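PDB 4U10: poly-beta-1,6-N-acetyl-D-glucosamine N-deacetylase, which probably removes N-acetyl groups from poly-beta-1,6-N-acetyl-D-glucosamine, this chain being the deacetylase part of a longer protein. Local coordinates for residues A95-V100 and G137-A142. Numbering follows the deposited sequence.
Sequences AVFAPV and GLVEIA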
ATOM      1  N   ALA A  95       8.380   2.470  -7.798  1.00 14.25           N
ATOM      2  CA  ALA A  95       7.280   2.547  -6.841  1.00 13.34           C
ATOM      3  C   ALA A  95       7.152   1.210  -6.073  1.00 13.96           C
ATOM      4  O   ALA A  95       7.688   0.197  -6.481  1.00 13.58           O
ATOM      5  CB  ALA A  95       6.012   2.828  -7.601  1.00 13.14           C
ATOM      6  N   VAL A  96       6.439   1.284  -4.956  1.00 13.68           N
ATOM      7  CA  VAL A  96       5.993   0.189  -4.157  1.00 14.02           C
ATOM      8  C   VAL A  96       4.502  -0.030  -4.447  1.00 14.90           C
ATOM      9  O   VAL A  96       3.736   0.923  -4.478  1.00 16.63           O
ATOM     10  CB  VAL A  96       6.195   0.500  -2.668  1.00 12.57           C
ATOM     11  CG1 VAL A  96       5.573  -0.600  -1.830  1.00 13.54           C
ATOM     12  CG2 VAL A  96       7.669   0.628  -2.355  1.00 12.77           C
ATOM     13  N   PHE A  97       4.110  -1.268  -4.670  1.00 13.95           N
ATOM     14  CA  PHE A  97       2.713  -1.624  -4.952  1.00 14.71           C
ATOM     15  C   PHE A  97       2.308  -2.652  -3.871  1.00 14.69           C
ATOM     16  O   PHE A  97       3.039  -3.633  -3.647  1.00 15.55           O
ATOM     17  CB  PHE A  97       2.654  -2.263  -6.328  1.00 14.81           C
ATOM     18  CG  PHE A  97       1.288  -2.753  -6.768  1.00 14.52           C
ATOM     19  CD1 PHE A  97       0.161  -1.973  -6.634  1.00 13.93           C
ATOM     20  CD2 PHE A  97       1.157  -3.991  -7.428  1.00 14.67           C
ATOM     21  CE1 PHE A  97      -1.066  -2.445  -7.105  1.00 13.97           C
ATOM     22  CE2 PHE A  97      -0.079  -4.418  -7.950  1.00 13.95           C
ATOM     23  CZ  PHE A  97      -1.173  -3.659  -7.737  1.00 13.66           C
ATOM     24  N   ALA A  98       1.150  -2.438  -3.231  1.00 13.44           N
ATOM     25  CA  ALA A  98       0.664  -3.289  -2.176  1.00 12.60           C
ATOM     26  C   ALA A  98      -0.740  -3.872  -2.442  1.00 13.12           C
ATOM     27  O   ALA A  98      -1.793  -3.387  -1.952  1.00 11.60           O
ATOM     28  CB  ALA A  98       0.730  -2.557  -0.860  1.00 14.22           C
ATOM     29  N   PRO A  99      -0.751  -4.954  -3.242  1.00 13.23           N
ATOM     30  CA  PRO A  99      -2.031  -5.596  -3.487  1.00 13.40           C
ATOM     31  C   PRO A  99      -2.515  -6.489  -2.325  1.00 14.05           C
ATOM     32  O   PRO A  99      -1.734  -7.168  -1.669  1.00 14.08           O
ATOM     33  CB  PRO A  99      -1.729  -6.408  -4.760  1.00 14.78           C
ATOM     34  CG  PRO A  99      -0.295  -6.910  -4.471  1.00 14.17           C
ATOM     35  CD  PRO A  99       0.364  -5.669  -3.876  1.00 12.80           C
ATOM     36  N   VAL A 100      -3.823  -6.498  -2.056  1.00 13.08           N
ATOM     37  CA  VAL A 100      -4.345  -7.440  -1.144  1.00 11.92           C
ATOM     38  C   VAL A 100      -4.249  -8.833  -1.762  1.00 12.87           C
ATOM     39  O   VAL A 100      -4.860  -9.096  -2.778  1.00 13.35           O
ATOM     40  CB  VAL A 100      -5.788  -7.113  -0.808  1.00 12.17           C
ATOM     41  CG1 VAL A 100      -6.328  -8.165   0.166  1.00 11.83           C
ATOM     42  CG2 VAL A 100      -5.908  -5.697  -0.201  1.00 12.72           C
ATOM     43  N   GLY A 137      11.923  -4.097 -12.848  1.00 19.29           N
ATOM     44  CA  GLY A 137      12.716  -3.449 -11.847  1.00 19.11           C
ATOM     45  C   GLY A 137      12.159  -2.136 -11.301  1.00 19.49           C
ATOM     46  O   GLY A 137      12.752  -1.573 -10.438  1.00 21.67           O
ATOM     47  N   LEU A 138      11.004  -1.680 -11.745  1.00 18.58           N
ATOM     48  CA  LEU A 138      10.425  -0.434 -11.229  1.00 19.04           C
ATOM     49  C   LEU A 138       9.505  -0.590 -10.003  1.00 17.09           C
ATOM     50  O   LEU A 138       9.326   0.333  -9.215  1.00 19.24           O
ATOM     51  CB  LEU A 138       9.667   0.297 -12.342  1.00 19.03           C
ATOM     52  CG  LEU A 138      10.551   0.910 -13.430  1.00 20.49           C
ATOM     53  CD1 LEU A 138       9.642   1.545 -14.446  1.00 22.32           C
ATOM     54  CD2 LEU A 138      11.518   1.906 -12.848  1.00 19.56           C
ATOM     55  N   VAL A 139       8.927  -1.740  -9.835  1.00 17.03           N
ATOM     56  CA  VAL A 139       7.867  -1.930  -8.861  1.00 15.94           C
ATOM     57  C   VAL A 139       8.250  -3.018  -7.851  1.00 15.99           C
ATOM     58  O   VAL A 139       8.463  -4.183  -8.219  1.00 18.77           O
ATOM     59  CB  VAL A 139       6.555  -2.304  -9.552  1.00 15.50           C
ATOM     60  CG1 VAL A 139       5.394  -2.422  -8.520  1.00 15.57           C
ATOM     61  CG2 VAL A 139       6.236  -1.340 -10.712  1.00 16.27           C
ATOM     62  N   GLU A 140       8.319  -2.620  -6.587  1.00 15.54           N
ATOM     63  CA  GLU A 140       8.518  -3.490  -5.447  1.00 16.19           C
ATOM     64  C   GLU A 140       7.121  -3.955  -4.959  1.00 15.66           C
ATOM     65  O   GLU A 140       6.222  -3.110  -4.785  1.00 13.73           O
ATOM     66  CB  GLU A 140       9.178  -2.664  -4.344  1.00 19.41           C
ATOM     67  CG  GLU A 140       9.218  -3.280  -2.936  1.00 19.87           C
ATOM     68  CD  GLU A 140      10.541  -3.925  -2.630  1.00 20.40           C
ATOM     69  OE1 GLU A 140      11.522  -3.541  -3.255  1.00 19.48           O
ATOM     70  OE2 GLU A 140      10.597  -4.795  -1.783  1.00 19.39           O
ATOM     71  N   ILE A 141       6.938  -5.274  -4.816  1.00 14.82           N
ATOM     72  CA  ILE A 141       5.703  -5.856  -4.235  1.00 15.09           C
ATOM     73  C   ILE A 141       5.702  -5.951  -2.698  1.00 14.09           C
ATOM     74  O   ILE A 141       6.470  -6.652  -2.113  1.00 13.30           O
ATOM     75  CB  ILE A 141       5.358  -7.211  -4.849  1.00 15.84           C
ATOM     76  CG1 ILE A 141       5.519  -7.154  -6.347  1.00 17.40           C
ATOM     77  CG2 ILE A 141       3.900  -7.555  -4.538  1.00 16.19           C
ATOM     78  CD1 ILE A 141       4.753  -6.001  -7.031  1.00 17.48           C
ATOM     79  N   ALA A 142       4.828  -5.185  -2.064  1.00 14.10           N
ATOM     80  CA  ALA A 142       4.625  -5.249  -0.632  1.00 13.41           C
ATOM     81  C   ALA A 142       3.332  -5.940  -0.304  1.00 13.81           C
ATOM     82  O   ALA A 142       2.426  -6.036  -1.130  1.00 13.16           O
ATOM     83  CB  ALA A 142       4.596  -3.870  -0.076  1.00 14.22           C
TER
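Phe97 and Glu140, bonded to each other through their backbones, belong to strands 95-99 and 139-141, which run in parallel register with Ala95 beside Val139, Val96 beside Glu140 and Phe97 beside Ile141. Four hydrogen bonds hold the pair. Ala95 N donates to Leu138 O at 2.7 Å, Glu140 N to Ala95 O, Phe97 N to Glu140 O and Ala142 N to Phe97 O. The Phe97 bond is close to straight, 169° at the hydrogen. The carbonyls of Ala95, Phe97 and Glu140 each take a CA-H...O contact as well, the shortest from Val139 CA to Ala95 O at 3.2 Å.

Apolar contacts follow on both sides of the sheet. With CG1 anti to its backbone N (chi1 -177°), Val139 reaches across to Phe97 CB, 3.5 Å from Val139 CG1. Ile141 lies alongside Phe97, its CD1 at the ring edge near the ring plane, 4.1 Å from Phe97 CD2. Pro99 CD sits over one face of that ring toward its rim and also meets Ile141 CG2. Helices 79-91 and 127-135 pack on this side, Met80 and Met133 against Phe97. On the other side Val96 CG1 touches Ala142 CB at 3.8 Å, Val96 CG2 lies by Glu140 CB, and Ile205 and Val207 of strand 205-207 pack here.

The one charged group, the Glu140 carboxylate, turns away from strand 95-99 at a bend in chi2 and forms a salt bridge with Arg204.

Strand 95-99 is also bonded to strand 68-75, so this contact extends the parallel sheet of the polysaccharide deacetylase domain. The small Ala98 side chain lies close to Asp74 and His144, ligands of two different zinc ions. Buried main-chain bonds fix the register, and apolar groups fill both faces, with the single carboxylate taken up by Arg204.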